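Long-range contacts in 43.8 kDa insecticidal crystal protein (Bacillus thuringiensis, PDB 4JP0), which acts as one component of a binary insecticidal toxin active against western corn rootworm, with both proteins needed for maximal toxicity: residues Y210-V215 / L313-L318; W233-D238 / M331-S336; T153-Y158 / S172-G177; Q250-S255 / T287-K292; V215-A220 / N308-L313. All blocks are in the same frame, centred on the assembly; numbering follows the deposited sequence.

Contact 1 of 5, residues Y210-V215 / L313-L318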
# COMPACT_ATOMS: atom_id res chain seq x y z
N TYR A 210 -1.50 9.96 -13.32
CA TYR A 210 -1.69 11.08 -14.22
C TYR A 210 -0.62 10.98 -15.30
O TYR A 210 0.33 10.21 -15.17
CB TYR A 210 -1.57 12.41 -13.48
CG TYR A 210 -0.33 12.56 -12.61
CD1 TYR A 210 0.79 13.24 -13.07
CD2 TYR A 210 -0.31 12.06 -11.31
CE1 TYR A 210 1.93 13.40 -12.23
CE2 TYR A 210 0.79 12.23 -10.50
CZ TYR A 210 1.89 12.89 -10.94
OH TYR A 210 2.97 13.01 -10.08
N TRP A 211 -0.78 11.76 -16.37
CA TRP A 211 0.21 11.81 -17.42
C TRP A 211 1.14 13.01 -17.18
O TRP A 211 0.71 14.02 -16.63
CB TRP A 211 -0.50 12.00 -18.77
CG TRP A 211 -1.31 10.81 -19.21
CD1 TRP A 211 -2.67 10.64 -19.10
CD2 TRP A 211 -0.81 9.62 -19.84
NE1 TRP A 211 -3.04 9.42 -19.64
CE2 TRP A 211 -1.91 8.77 -20.09
CE3 TRP A 211 0.47 9.21 -20.27
CZ2 TRP A 211 -1.79 7.53 -20.72
CZ3 TRP A 211 0.60 7.93 -20.90
CH2 TRP A 211 -0.52 7.13 -21.11
N GLN A 212 2.40 12.89 -17.62
CA GLN A 212 3.43 13.92 -17.55
C GLN A 212 4.40 13.79 -18.74
O GLN A 212 4.77 12.69 -19.11
CB GLN A 212 4.23 13.77 -16.25
CG GLN A 212 5.23 14.88 -15.99
CD GLN A 212 5.91 14.72 -14.61
OE1 GLN A 212 7.13 14.52 -14.53
NE2 GLN A 212 5.12 14.80 -13.55
N ARG A 213 4.81 14.92 -19.31
CA ARG A 213 5.77 14.97 -20.40
C ARG A 213 7.02 14.18 -20.05
O ARG A 213 7.50 14.25 -18.93
CB ARG A 213 6.13 16.45 -20.64
CG ARG A 213 7.43 16.72 -21.39
CD ARG A 213 7.79 18.21 -21.47
NE ARG A 213 9.24 18.42 -21.57
CZ ARG A 213 9.81 19.52 -22.04
NH1 ARG A 213 9.06 20.53 -22.48
NH2 ARG A 213 11.14 19.62 -22.08
N ALA A 214 7.52 13.39 -20.98
CA ALA A 214 8.76 12.65 -20.75
C ALA A 214 9.94 13.56 -21.04
O ALA A 214 10.05 14.12 -22.13
CB ALA A 214 8.81 11.45 -21.62
N VAL A 215 10.83 13.69 -20.07
CA VAL A 215 12.01 14.51 -20.21
C VAL A 215 12.86 13.95 -21.37
O VAL A 215 13.17 12.74 -21.42
CB VAL A 215 12.82 14.59 -18.88
CG1 VAL A 215 14.00 15.55 -19.02
CG2 VAL A 215 11.91 14.98 -17.67
N LEU A 313 4.26 9.93 -20.29
CA LEU A 313 4.30 8.72 -19.46
C LEU A 313 3.24 8.83 -18.40
O LEU A 313 2.92 9.93 -17.93
CB LEU A 313 5.65 8.64 -18.76
CG LEU A 313 6.82 8.34 -19.71
CD1 LEU A 313 8.13 8.73 -19.08
CD2 LEU A 313 6.77 6.83 -20.04
N THR A 314 2.70 7.67 -17.99
CA THR A 314 1.79 7.62 -16.87
C THR A 314 2.65 7.61 -15.64
O THR A 314 3.55 6.77 -15.52
CB THR A 314 0.93 6.35 -16.89
OG1 THR A 314 -0.02 6.45 -17.94
CG2 THR A 314 0.05 6.27 -15.62
N ILE A 315 2.42 8.58 -14.77
CA ILE A 315 3.11 8.67 -13.50
C ILE A 315 2.25 8.00 -12.45
O ILE A 315 1.04 8.15 -12.47
CB ILE A 315 3.32 10.12 -13.08
CG1 ILE A 315 4.04 10.92 -14.18
CG2 ILE A 315 4.17 10.15 -11.78
CD1 ILE A 315 5.49 10.43 -14.45
N THR A 316 2.88 7.26 -11.53
CA THR A 316 2.14 6.73 -10.38
C THR A 316 2.74 7.34 -9.13
O THR A 316 3.96 7.28 -8.92
CB THR A 316 2.25 5.21 -10.33
OG1 THR A 316 1.58 4.68 -11.46
CG2 THR A 316 1.46 4.62 -9.13
N SER A 317 1.90 7.91 -8.27
CA SER A 317 2.39 8.51 -7.04
C SER A 317 1.78 7.76 -5.83
O SER A 317 0.58 7.77 -5.64
CB SER A 317 1.98 9.99 -6.97
OG SER A 317 2.53 10.60 -5.81
N LEU A 318 2.62 7.12 -5.05
CA LEU A 318 2.19 6.42 -3.84
C LEU A 318 2.47 7.38 -2.69
O LEU A 318 3.59 7.88 -2.55
CB LEU A 318 3.01 5.15 -3.70
CG LEU A 318 2.42 4.02 -4.55
CD1 LEU A 318 3.25 2.72 -4.46
CD2 LEU A 318 1.02 3.76 -4.09
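Tyr210 and Ile315 form a hydrogen-bonded pair in an antiparallel four-stranded sheet, whose two middle strands are 202-221 and 307-323. Ile315 N gives a short, fairly straight bond of 2.7 Å to Tyr210 O. The return bond, from Tyr210 N to Ile315 O, is longer at 3.2 Å. A chi1 of 50° keeps Tyr210 CG flanked by its backbone N and C, and from there the ring lies with one face over Ile315. The CH-pi contact from Ile315 CB to the Tyr210 ring centroid is 3.9 Å. Ile315 CG2 sits under the phenol end, 3.5 Å from Tyr210 OH.

Trp211 comes next and forms a non-hydrogen-bonded pair with Thr314, on the other face of the sheet. Thr314 OG1 stands over one face of the indole, toward the rim, 3.3 Å from Trp211 CH2. The indole NE1 is hydrogen-bonded to Lys156 O, and the ring meets Tyr158 edge-to-face.

Gln212 returns to the face of Tyr210. The backbone bonds Gln212 N to Leu313 O and Leu313 N to Gln212 O are both 3.0 Å. Gln212 CB lies 3.5 Å from Ile315 CG1. Further along, Ala214 CB touches Leu313 CD1.

Contact 2 of 5, residues W233-D238 / M331-S336; sequences WGTEID and MQIQTS
Ser336 and Gly234 carry most of the polar chemistry between these segments. Ser336 N donates to Gly234 O at 2.8 Å. Ser336 OG accepts from Gly234 N at 3.0 Å, while the bond from that same N to Ser336 O is long and weak. The serine hydroxyl can do this because OG stands between its own backbone N and carbonyl carbon (chi1 60°). A water sits 2.7 Å from Ser336 OG and gives a weak bond to Gly234 O. Gly234 has a positive phi, at which a CB would press on the carbonyl oxygen of Trp233.

Thr235 supplies the second polar link. Its OG1 donates to Gln334 O at 2.8 Å, nearly in line with the carbonyl. Thr235 OG1 also accepts from Ile237 N at 3.1 Å, so one hydroxyl ties its own turn to the neighbouring strand. Gln334 N is buried here and has no partner in the model. Gln334 NE2 is hydrogen-bonded to Gln332 OE1 and Ser317 OG.

The apolar part is small. Ile237 CB and Ile333 CG1 pack at 4.0 Å. Thr335 CG2 touches Thr235 CB at 3.9 Å. Ser336 O approaches the indole of Trp233 at its edge, in the ring plane, 3.5 Å from CE3.

The pattern is that of a strand end running antiparallel beside strand 327-346, an outermost strand of its sheet. An ST turn at Thr235 then takes the chain away toward helix 240-247, before which Asp238 makes a weak cap on Lys240 N.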
# COMPACT_ATOMS: atom_id res chain seq x y z
N TRP A 233 12.79 7.74 -17.86
CA TRP A 233 11.65 7.21 -17.13
C TRP A 233 12.19 6.51 -15.91
O TRP A 233 13.41 6.51 -15.69
CB TRP A 233 10.82 6.27 -18.00
CG TRP A 233 11.57 5.06 -18.50
CD1 TRP A 233 12.42 4.99 -19.57
CD2 TRP A 233 11.51 3.75 -17.96
NE1 TRP A 233 12.90 3.71 -19.72
CE2 TRP A 233 12.35 2.92 -18.73
CE3 TRP A 233 10.83 3.18 -16.87
CZ2 TRP A 233 12.52 1.57 -18.46
CZ3 TRP A 233 11.00 1.85 -16.60
CH2 TRP A 233 11.84 1.05 -17.39
N GLY A 234 11.31 5.92 -15.12
CA GLY A 234 11.72 5.28 -13.88
C GLY A 234 11.39 6.19 -12.71
O GLY A 234 10.28 6.71 -12.60
N THR A 235 12.37 6.41 -11.84
CA THR A 235 12.15 7.28 -10.70
C THR A 235 13.44 7.92 -10.30
O THR A 235 14.51 7.33 -10.47
CB THR A 235 11.57 6.49 -9.52
OG1 THR A 235 11.35 7.38 -8.42
CG2 THR A 235 12.59 5.48 -8.99
N GLU A 236 13.35 9.14 -9.78
CA GLU A 236 14.52 9.85 -9.30
C GLU A 236 14.52 9.85 -7.79
O GLU A 236 15.38 10.46 -7.16
CB GLU A 236 14.54 11.30 -9.80
CG GLU A 236 14.86 11.45 -11.28
CD GLU A 236 14.92 12.90 -11.73
OE1 GLU A 236 14.63 13.79 -10.90
OE2 GLU A 236 15.25 13.14 -12.92
N ILE A 237 13.54 9.16 -7.21
CA ILE A 237 13.42 9.08 -5.77
C ILE A 237 14.26 7.92 -5.24
O ILE A 237 14.34 6.87 -5.86
CB ILE A 237 11.93 8.90 -5.40
CG1 ILE A 237 11.11 10.06 -5.94
CG2 ILE A 237 11.75 8.76 -3.87
CD1 ILE A 237 11.73 11.43 -5.62
N ASP A 238 14.93 8.15 -4.12
CA ASP A 238 15.63 7.09 -3.42
C ASP A 238 14.59 6.18 -2.75
O ASP A 238 13.82 6.65 -1.90
CB ASP A 238 16.51 7.72 -2.37
CG ASP A 238 17.21 6.69 -1.54
OD1 ASP A 238 16.95 5.48 -1.70
OD2 ASP A 238 18.04 7.02 -0.69
N MET A 331 5.38 10.31 3.53
CA MET A 331 6.14 9.67 2.48
C MET A 331 5.46 9.79 1.12
O MET A 331 4.25 9.69 1.02
CB MET A 331 6.33 8.18 2.81
CG MET A 331 7.37 7.55 1.87
SD MET A 331 6.57 6.84 0.42
CE MET A 331 5.98 5.44 1.40
N GLN A 332 6.25 9.99 0.07
CA GLN A 332 5.73 9.94 -1.29
C GLN A 332 6.80 9.44 -2.21
O GLN A 332 7.98 9.69 -1.96
CB GLN A 332 5.33 11.32 -1.78
CG GLN A 332 6.45 12.35 -1.67
CD GLN A 332 6.19 13.65 -2.44
OE1 GLN A 332 5.31 13.71 -3.31
NE2 GLN A 332 6.96 14.67 -2.13
N ILE A 333 6.40 8.78 -3.28
CA ILE A 333 7.34 8.37 -4.32
C ILE A 333 6.57 8.40 -5.61
O ILE A 333 5.41 7.98 -5.64
CB ILE A 333 7.96 6.97 -4.05
CG1 ILE A 333 8.73 6.49 -5.29
CG2 ILE A 333 6.89 5.99 -3.72
CD1 ILE A 333 9.63 5.24 -5.03
N GLN A 334 7.19 8.97 -6.64
CA GLN A 334 6.61 8.96 -7.97
C GLN A 334 7.47 8.11 -8.90
O GLN A 334 8.70 8.12 -8.81
CB GLN A 334 6.51 10.37 -8.55
CG GLN A 334 5.43 11.20 -7.90
CD GLN A 334 5.93 11.81 -6.62
OE1 GLN A 334 7.06 12.33 -6.58
NE2 GLN A 334 5.10 11.76 -5.57
N THR A 335 6.82 7.32 -9.74
CA THR A 335 7.52 6.48 -10.71
C THR A 335 6.82 6.62 -12.05
O THR A 335 5.64 7.00 -12.09
CB THR A 335 7.52 5.00 -10.28
OG1 THR A 335 6.19 4.49 -10.21
CG2 THR A 335 8.07 4.82 -8.84
N SER A 336 7.52 6.33 -13.15
CA SER A 336 6.89 6.32 -14.46
C SER A 336 7.18 4.98 -15.12
O SER A 336 8.23 4.40 -14.90
CB SER A 336 7.38 7.48 -15.33
OG SER A 336 8.78 7.39 -15.51
O HOH W 1 9.65 9.60 -14.24

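Contact 3 of 5, residues T153-Y158 / S172-G177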
# COMPACT_ATOMS: atom_id res chain seq x y z
N THR A 153 -11.73 5.27 -11.85
CA THR A 153 -11.43 3.97 -12.45
C THR A 153 -10.85 4.08 -13.85
O THR A 153 -10.34 3.10 -14.39
CB THR A 153 -12.67 3.09 -12.55
OG1 THR A 153 -13.63 3.74 -13.39
CG2 THR A 153 -13.36 2.99 -11.20
N LYS A 154 -10.96 5.27 -14.45
CA LYS A 154 -10.44 5.49 -15.81
C LYS A 154 -9.49 6.67 -15.91
O LYS A 154 -9.86 7.80 -15.65
CB LYS A 154 -11.59 5.68 -16.77
CG LYS A 154 -11.18 5.73 -18.22
CD LYS A 154 -12.38 5.98 -19.14
CE LYS A 154 -12.56 7.48 -19.44
NZ LYS A 154 -13.46 7.82 -20.59
N LEU A 155 -8.26 6.41 -16.32
CA LEU A 155 -7.28 7.47 -16.43
C LEU A 155 -7.61 8.34 -17.64
O LEU A 155 -7.87 7.83 -18.72
CB LEU A 155 -5.89 6.84 -16.60
CG LEU A 155 -4.70 7.77 -16.64
CD1 LEU A 155 -4.43 8.29 -15.22
CD2 LEU A 155 -3.50 6.98 -17.15
N LYS A 156 -7.62 9.64 -17.47
CA LYS A 156 -7.86 10.55 -18.60
C LYS A 156 -6.85 10.33 -19.70
O LYS A 156 -5.79 9.78 -19.46
CB LYS A 156 -7.81 11.99 -18.14
CG LYS A 156 -8.99 12.40 -17.21
CD LYS A 156 -8.49 13.49 -16.24
CE LYS A 156 -9.61 14.40 -15.73
NZ LYS A 156 -10.80 13.64 -15.27
N ASP A 157 -7.20 10.73 -20.93
CA ASP A 157 -6.28 10.60 -22.06
C ASP A 157 -5.04 11.50 -21.90
O ASP A 157 -5.12 12.53 -21.24
CB ASP A 157 -6.98 11.04 -23.32
CG ASP A 157 -8.05 10.07 -23.79
OD1 ASP A 157 -8.23 8.96 -23.21
OD2 ASP A 157 -8.75 10.36 -24.79
N TYR A 158 -3.91 11.13 -22.51
CA TYR A 158 -2.74 12.02 -22.48
C TYR A 158 -3.05 13.23 -23.35
O TYR A 158 -3.90 13.14 -24.23
CB TYR A 158 -1.46 11.31 -22.91
CG TYR A 158 -1.52 10.66 -24.27
CD1 TYR A 158 -1.20 11.38 -25.42
CD2 TYR A 158 -1.87 9.32 -24.40
CE1 TYR A 158 -1.25 10.79 -26.66
CE2 TYR A 158 -1.91 8.72 -25.65
CZ TYR A 158 -1.60 9.45 -26.77
OH TYR A 158 -1.65 8.85 -27.99
N SER A 172 -4.12 16.10 -14.57
CA SER A 172 -4.21 16.23 -13.11
C SER A 172 -4.23 14.90 -12.39
O SER A 172 -4.81 13.96 -12.89
CB SER A 172 -5.44 17.05 -12.75
OG SER A 172 -5.26 18.35 -13.32
N PRO A 173 -3.62 14.82 -11.22
CA PRO A 173 -3.60 13.57 -10.46
C PRO A 173 -5.02 13.03 -10.22
O PRO A 173 -5.90 13.76 -9.78
CB PRO A 173 -2.94 13.97 -9.15
CG PRO A 173 -2.10 15.14 -9.55
CD PRO A 173 -2.90 15.90 -10.53
N GLN A 174 -5.24 11.76 -10.54
CA GLN A 174 -6.53 11.10 -10.26
C GLN A 174 -6.30 10.02 -9.21
O GLN A 174 -5.35 9.25 -9.31
CB GLN A 174 -7.06 10.42 -11.51
CG GLN A 174 -7.42 11.39 -12.61
CD GLN A 174 -7.80 10.67 -13.90
OE1 GLN A 174 -7.07 10.72 -14.89
NE2 GLN A 174 -8.95 10.00 -13.90
N LEU A 175 -7.14 9.99 -8.17
CA LEU A 175 -6.98 8.98 -7.13
C LEU A 175 -7.51 7.67 -7.64
O LEU A 175 -8.71 7.53 -7.82
CB LEU A 175 -7.79 9.39 -5.91
CG LEU A 175 -7.71 8.40 -4.73
CD1 LEU A 175 -6.30 8.35 -4.15
CD2 LEU A 175 -8.74 8.82 -3.69
N MET A 176 -6.62 6.68 -7.80
CA MET A 176 -6.97 5.40 -8.39
C MET A 176 -7.06 4.31 -7.36
O MET A 176 -7.54 3.22 -7.68
CB MET A 176 -5.93 5.00 -9.45
CG MET A 176 -5.71 6.05 -10.52
SD MET A 176 -7.21 6.29 -11.54
CE MET A 176 -7.05 4.76 -12.57
N GLY A 177 -6.58 4.57 -6.14
CA GLY A 177 -6.63 3.56 -5.07
C GLY A 177 -6.39 4.21 -3.72
O GLY A 177 -5.68 5.21 -3.64
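Gln174 reaches across with its side-chain amide and bonds to the backbone on both sides of Leu155. Gln174 OE1 accepts from Lys156 N at 2.9 Å. This bond is almost straight (178° at the hydrogen), and the N-H meets a lone pair of OE1 in the amide plane. Gln174 NE2 donates to Lys154 O at 3.0 Å, more bent, with the donor tilted out of the plane of that carbonyl. NE2 has a second partner in Asp152 OD2. Gln174 CG lies beside its own backbone N (chi1 -65°), and the chain runs extended from there to the loop.

Two side chains pack against the amide oxygen. The aliphatic part of Lys156 crosses the glutamine, with Lys156 CD 3.4 Å from Gln174 OE1. Leu155 CD1 comes to the same Gln174 OE1 at 3.6 Å. Further along, Met176 bends at its last two torsions, and CE lies 4.1 Å from Thr153 C. Met176 and Gly177 together face Lys207 in a classic beta bulge.

Backbone bonds place the contact in the fold. Gln174 pairs with Gln209 of strand 202-221, and Leu175 with Asp152. Residues 153-158 belong to the connection that runs from strand 135-142 to strand 174-182.

The glutamine amide bonds to main-chain groups of an irregular loop. It supplies an acceptor and a donor, much as a neighbouring strand would. Lys154 gives its carbonyl O; Lys156 gives its N-H and its methylenes. The carboxylate of Asp152 probably polarises the amide N-H groups.

Contact 4 of 5, residues Q250-S255 / T287-K292; sequences QINIDS and TKIMEK
Asn252 ND2 is joined to Thr287 O through a water, and it has two further polar partners in Glu286 O and Ser284 OG. The water accepts from Asn252 ND2 at 3.1 Å and donates to Thr287 O at 2.8 Å. Asn252 CG lies beside its own backbone N (chi1 -80°), and the side chain runs past the Lys288 carbonyl. The water ties the amide to Thr287; the other two bonds fix it to residues just before that segment.

Two backbone bonds lie on either side of Asn252. Met290 N donates to Ile251 O at 2.9 Å, in the carbonyl plane and on a lone pair. Ile253 N donates to Lys288 O, also at 2.9 Å. They make a single bridge between Asn252 and Ile289. The chain then folds into a type I beta turn from Asn252 to Ser255, closed by a 2.6 Å bond from Ser255 N to Asn252 O. The turn lies between strands 249-251 and 257-259, a small antiparallel pair.

Met290 is the main apolar piece. It bends at its last torsion (chi3 -68°), and Met290 CE comes 3.6 Å from Ser255 OG and close to Ile251 CG2. The side chains of Met290 and Ile251 lie side by side and point the same way. Gln250 and Ile289 instead cross at about a right angle. Ile253 CD1 meets Lys288 CD at 4.1 Å. Beyond that carbon, Lys288 NZ makes a 3.3 Å salt bridge to Glu291 OE2 and a hydrogen bond to Tyr293 OH.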
# COMPACT_ATOMS: atom_id res chain seq x y z
N GLN A 250 9.20 -2.19 -2.33
CA GLN A 250 9.80 -1.36 -3.38
C GLN A 250 9.04 -1.52 -4.69
O GLN A 250 8.28 -2.49 -4.86
CB GLN A 250 11.26 -1.75 -3.61
CG GLN A 250 11.47 -3.17 -4.13
CD GLN A 250 12.93 -3.62 -4.07
OE1 GLN A 250 13.61 -3.39 -3.07
NE2 GLN A 250 13.41 -4.26 -5.14
N ILE A 251 9.26 -0.58 -5.61
CA ILE A 251 8.67 -0.68 -6.92
C ILE A 251 9.78 -1.13 -7.84
O ILE A 251 10.84 -0.52 -7.87
CB ILE A 251 8.12 0.64 -7.41
CG1 ILE A 251 7.09 1.23 -6.42
CG2 ILE A 251 7.45 0.40 -8.72
CD1 ILE A 251 5.99 0.29 -6.09
N ASN A 252 9.54 -2.22 -8.55
CA ASN A 252 10.54 -2.75 -9.48
C ASN A 252 10.40 -2.18 -10.89
O ASN A 252 9.46 -1.42 -11.17
CB ASN A 252 10.50 -4.27 -9.51
CG ASN A 252 11.23 -4.87 -8.35
OD1 ASN A 252 11.78 -4.15 -7.51
ND2 ASN A 252 11.25 -6.21 -8.29
N ILE A 253 11.30 -2.57 -11.78
CA ILE A 253 11.36 -1.97 -13.12
C ILE A 253 10.05 -2.14 -13.94
O ILE A 253 9.75 -1.40 -14.89
CB ILE A 253 12.63 -2.52 -13.84
CG1 ILE A 253 12.92 -1.77 -15.14
CG2 ILE A 253 12.51 -4.02 -14.09
CD1 ILE A 253 14.33 -2.00 -15.66
N ASP A 254 9.36 -3.17 -13.53
CA ASP A 254 8.06 -3.68 -13.90
C ASP A 254 6.93 -2.70 -13.47
O ASP A 254 5.77 -2.79 -13.91
CB ASP A 254 7.98 -4.95 -12.96
CG ASP A 254 6.77 -5.84 -13.20
OD1 ASP A 254 5.60 -5.37 -13.06
OD2 ASP A 254 6.87 -7.04 -13.47
N SER A 255 7.28 -1.76 -12.60
CA SER A 255 6.26 -0.95 -11.89
C SER A 255 5.43 -1.83 -10.95
O SER A 255 4.42 -1.38 -10.38
CB SER A 255 5.35 -0.15 -12.82
OG SER A 255 6.03 0.99 -13.32
N THR A 287 13.22 -8.72 -11.00
CA THR A 287 14.03 -8.71 -9.82
C THR A 287 14.75 -7.37 -9.64
O THR A 287 15.26 -7.06 -8.56
CB THR A 287 15.03 -9.88 -9.86
OG1 THR A 287 15.71 -9.97 -8.60
CG2 THR A 287 16.14 -9.61 -10.84
N LYS A 288 14.76 -6.55 -10.69
CA LYS A 288 15.46 -5.27 -10.61
C LYS A 288 14.58 -4.14 -10.05
O LYS A 288 13.50 -3.93 -10.54
CB LYS A 288 15.98 -4.85 -12.00
CG LYS A 288 16.85 -3.61 -11.97
CD LYS A 288 17.44 -3.32 -13.35
CE LYS A 288 18.57 -2.26 -13.30
NZ LYS A 288 18.10 -0.86 -12.99
N ILE A 289 15.07 -3.44 -9.02
CA ILE A 289 14.40 -2.30 -8.44
C ILE A 289 14.34 -1.16 -9.44
O ILE A 289 15.27 -0.99 -10.20
CB ILE A 289 15.16 -1.82 -7.18
CG1 ILE A 289 14.35 -0.77 -6.42
CG2 ILE A 289 16.51 -1.24 -7.55
CD1 ILE A 289 14.82 -0.54 -4.98
N MET A 290 13.27 -0.38 -9.44
CA MET A 290 13.23 0.73 -10.40
C MET A 290 14.24 1.82 -10.08
O MET A 290 14.31 2.33 -8.95
CB MET A 290 11.86 1.39 -10.47
CG MET A 290 11.82 2.46 -11.56
SD MET A 290 10.32 3.37 -11.47
CE MET A 290 9.14 2.09 -11.98
N GLU A 291 15.03 2.21 -11.06
CA GLU A 291 15.90 3.35 -10.90
C GLU A 291 15.56 4.43 -11.93
O GLU A 291 14.44 4.63 -12.23
CB GLU A 291 17.36 2.97 -10.95
CG GLU A 291 17.65 1.55 -10.65
CD GLU A 291 19.11 1.22 -10.61
OE1 GLU A 291 19.96 2.04 -11.04
OE2 GLU A 291 19.39 0.12 -10.13
N LYS A 292 16.57 5.11 -12.42
CA LYS A 292 16.42 6.13 -13.45
C LYS A 292 16.95 5.55 -14.78
O LYS A 292 18.09 5.09 -14.85
CB LYS A 292 17.21 7.38 -13.04
CG LYS A 292 17.17 8.53 -14.02
CD LYS A 292 17.76 9.80 -13.39
CE LYS A 292 17.70 11.00 -14.35
NZ LYS A 292 17.44 12.32 -13.65
O HOH W 2 13.36 -7.82 -6.60

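Contact 5 of 5, residues V215-A220 / N308-L313; sequences VGSNVA and NSIGFL
Ser217 and Gly311 make the tight end of this contact. Ser217 OG accepts from Gly311 N at 2.9 Å and is also hydrogen-bonded to Ala214 O. A chi1 of 76° sets OG over the Ser217 main chain, where the Gly311 N-H meets it. The hydroxyl takes the place a backbone carbonyl would have in a regular strand. Ser217 CB lies 3.5 Å from Gly311 N, a close approach to the glycine. Ile310 CG1 packs against Ser217 OG at 3.6 Å.

The middle is regular antiparallel sheet. Val219 and Ser309 form a hydrogen-bonded pair, N to O each way, both at 2.9 Å. The Val219 side chain touches Lys227 and Tyr229 of strand 225-234, on the face that Ser309 also uses.

The other end is looser. Ala220 and Asn308 form a non-hydrogen-bonded pair and turn their side chains to the opposite face. Ala220 CB and Asn308 ND2 are 3.9 Å apart, and Ala220 is exposed.

Two carbonyls also meet where the strand is irregular. Ser217 O faces Ser309 O at 3.3 Å, an acceptor beside an acceptor. A water donates to Ser217 O at 2.8 Å and lies 2.7 Å from Ser309 OG. The Ser217 hydroxyl and the water thus supply polar bonds where strand 202-221 departs from a regular ladder.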
# COMPACT_ATOMS: atom_id res chain seq x y z
N VAL A 215 10.83 13.69 -20.07
CA VAL A 215 12.01 14.51 -20.21
C VAL A 215 12.86 13.95 -21.37
O VAL A 215 13.17 12.74 -21.42
CB VAL A 215 12.82 14.59 -18.88
CG1 VAL A 215 14.00 15.55 -19.02
CG2 VAL A 215 11.91 14.98 -17.67
N GLY A 216 13.18 14.82 -22.32
CA GLY A 216 13.99 14.50 -23.49
C GLY A 216 13.17 14.19 -24.74
O GLY A 216 13.72 14.11 -25.87
N SER A 217 11.86 14.06 -24.58
CA SER A 217 11.00 13.62 -25.67
C SER A 217 10.52 14.71 -26.65
O SER A 217 9.87 14.39 -27.64
CB SER A 217 9.77 12.87 -25.11
OG SER A 217 8.83 13.79 -24.57
N ASN A 218 10.77 15.98 -26.36
CA ASN A 218 10.31 17.02 -27.29
C ASN A 218 11.32 17.08 -28.42
O ASN A 218 12.50 17.39 -28.23
CB ASN A 218 10.07 18.37 -26.59
CG ASN A 218 9.35 19.42 -27.48
OD1 ASN A 218 8.54 19.08 -28.39
ND2 ASN A 218 9.64 20.70 -27.22
N VAL A 219 10.85 16.74 -29.61
CA VAL A 219 11.74 16.62 -30.75
C VAL A 219 11.20 17.42 -31.91
O VAL A 219 10.00 17.44 -32.14
CB VAL A 219 11.82 15.18 -31.20
CG1 VAL A 219 12.76 15.04 -32.39
CG2 VAL A 219 12.31 14.29 -30.04
N ALA A 220 12.09 18.12 -32.62
CA ALA A 220 11.73 18.88 -33.81
C ALA A 220 12.31 18.18 -35.02
O ALA A 220 13.51 17.91 -35.06
CB ALA A 220 12.28 20.29 -33.72
N ASN A 308 6.68 18.44 -35.11
CA ASN A 308 7.13 18.45 -33.72
C ASN A 308 6.50 17.25 -33.02
O ASN A 308 5.36 16.88 -33.33
CB ASN A 308 6.73 19.77 -33.03
CG ASN A 308 7.21 21.04 -33.82
OD1 ASN A 308 6.44 22.00 -34.02
ND2 ASN A 308 8.46 21.03 -34.26
N SER A 309 7.22 16.65 -32.08
CA SER A 309 6.70 15.50 -31.35
C SER A 309 7.02 15.67 -29.88
O SER A 309 7.96 16.38 -29.53
CB SER A 309 7.37 14.22 -31.85
OG SER A 309 6.85 13.05 -31.23
N ILE A 310 6.22 15.05 -29.04
CA ILE A 310 6.50 15.02 -27.62
C ILE A 310 5.88 13.74 -27.10
O ILE A 310 4.92 13.23 -27.66
CB ILE A 310 5.91 16.26 -26.91
CG1 ILE A 310 6.43 16.33 -25.46
CG2 ILE A 310 4.41 16.21 -26.94
CD1 ILE A 310 6.24 17.66 -24.78
N GLY A 311 6.42 13.23 -26.00
CA GLY A 311 5.91 12.01 -25.43
C GLY A 311 5.43 12.17 -24.00
O GLY A 311 5.89 13.07 -23.28
N PHE A 312 4.50 11.31 -23.62
CA PHE A 312 4.01 11.29 -22.24
C PHE A 312 4.14 9.92 -21.62
O PHE A 312 4.11 8.90 -22.31
CB PHE A 312 2.55 11.72 -22.21
CG PHE A 312 2.34 13.14 -22.65
CD1 PHE A 312 2.04 13.44 -23.97
CD2 PHE A 312 2.44 14.18 -21.74
CE1 PHE A 312 1.86 14.74 -24.38
CE2 PHE A 312 2.23 15.48 -22.14
CZ PHE A 312 1.94 15.76 -23.46
N LEU A 313 4.26 9.93 -20.29
CA LEU A 313 4.30 8.72 -19.46
C LEU A 313 3.24 8.83 -18.40
O LEU A 313 2.92 9.93 -17.93
CB LEU A 313 5.65 8.64 -18.76
CG LEU A 313 6.82 8.34 -19.71
CD1 LEU A 313 8.13 8.73 -19.08
CD2 LEU A 313 6.77 6.83 -20.04
O HOH W 3 8.53 12.48 -29.15

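How the contacts relate
Contacts 1 and 5 join the same two strands, 202-221 and 307-323, and share Val215 and Leu313. Both are buried, but contact 1 adds aromatic packing, while contact 5, farther from the centre of the chain, adds a serine hydroxyl and a water to its backbone bonds. Contacts 2 and 3 reach the two outer strands of the same sheet. Contact 2 is buried; contact 3 is partly buried and depends on a side-chain amide. Contact 4 is also partly buried and joins a turn to a loop. It meets contact 2 through the backbone bond from Thr235 N to Glu291 O and through Met290. Thr316 N bonds to Thr335 O, tying contact 1 to contact 2.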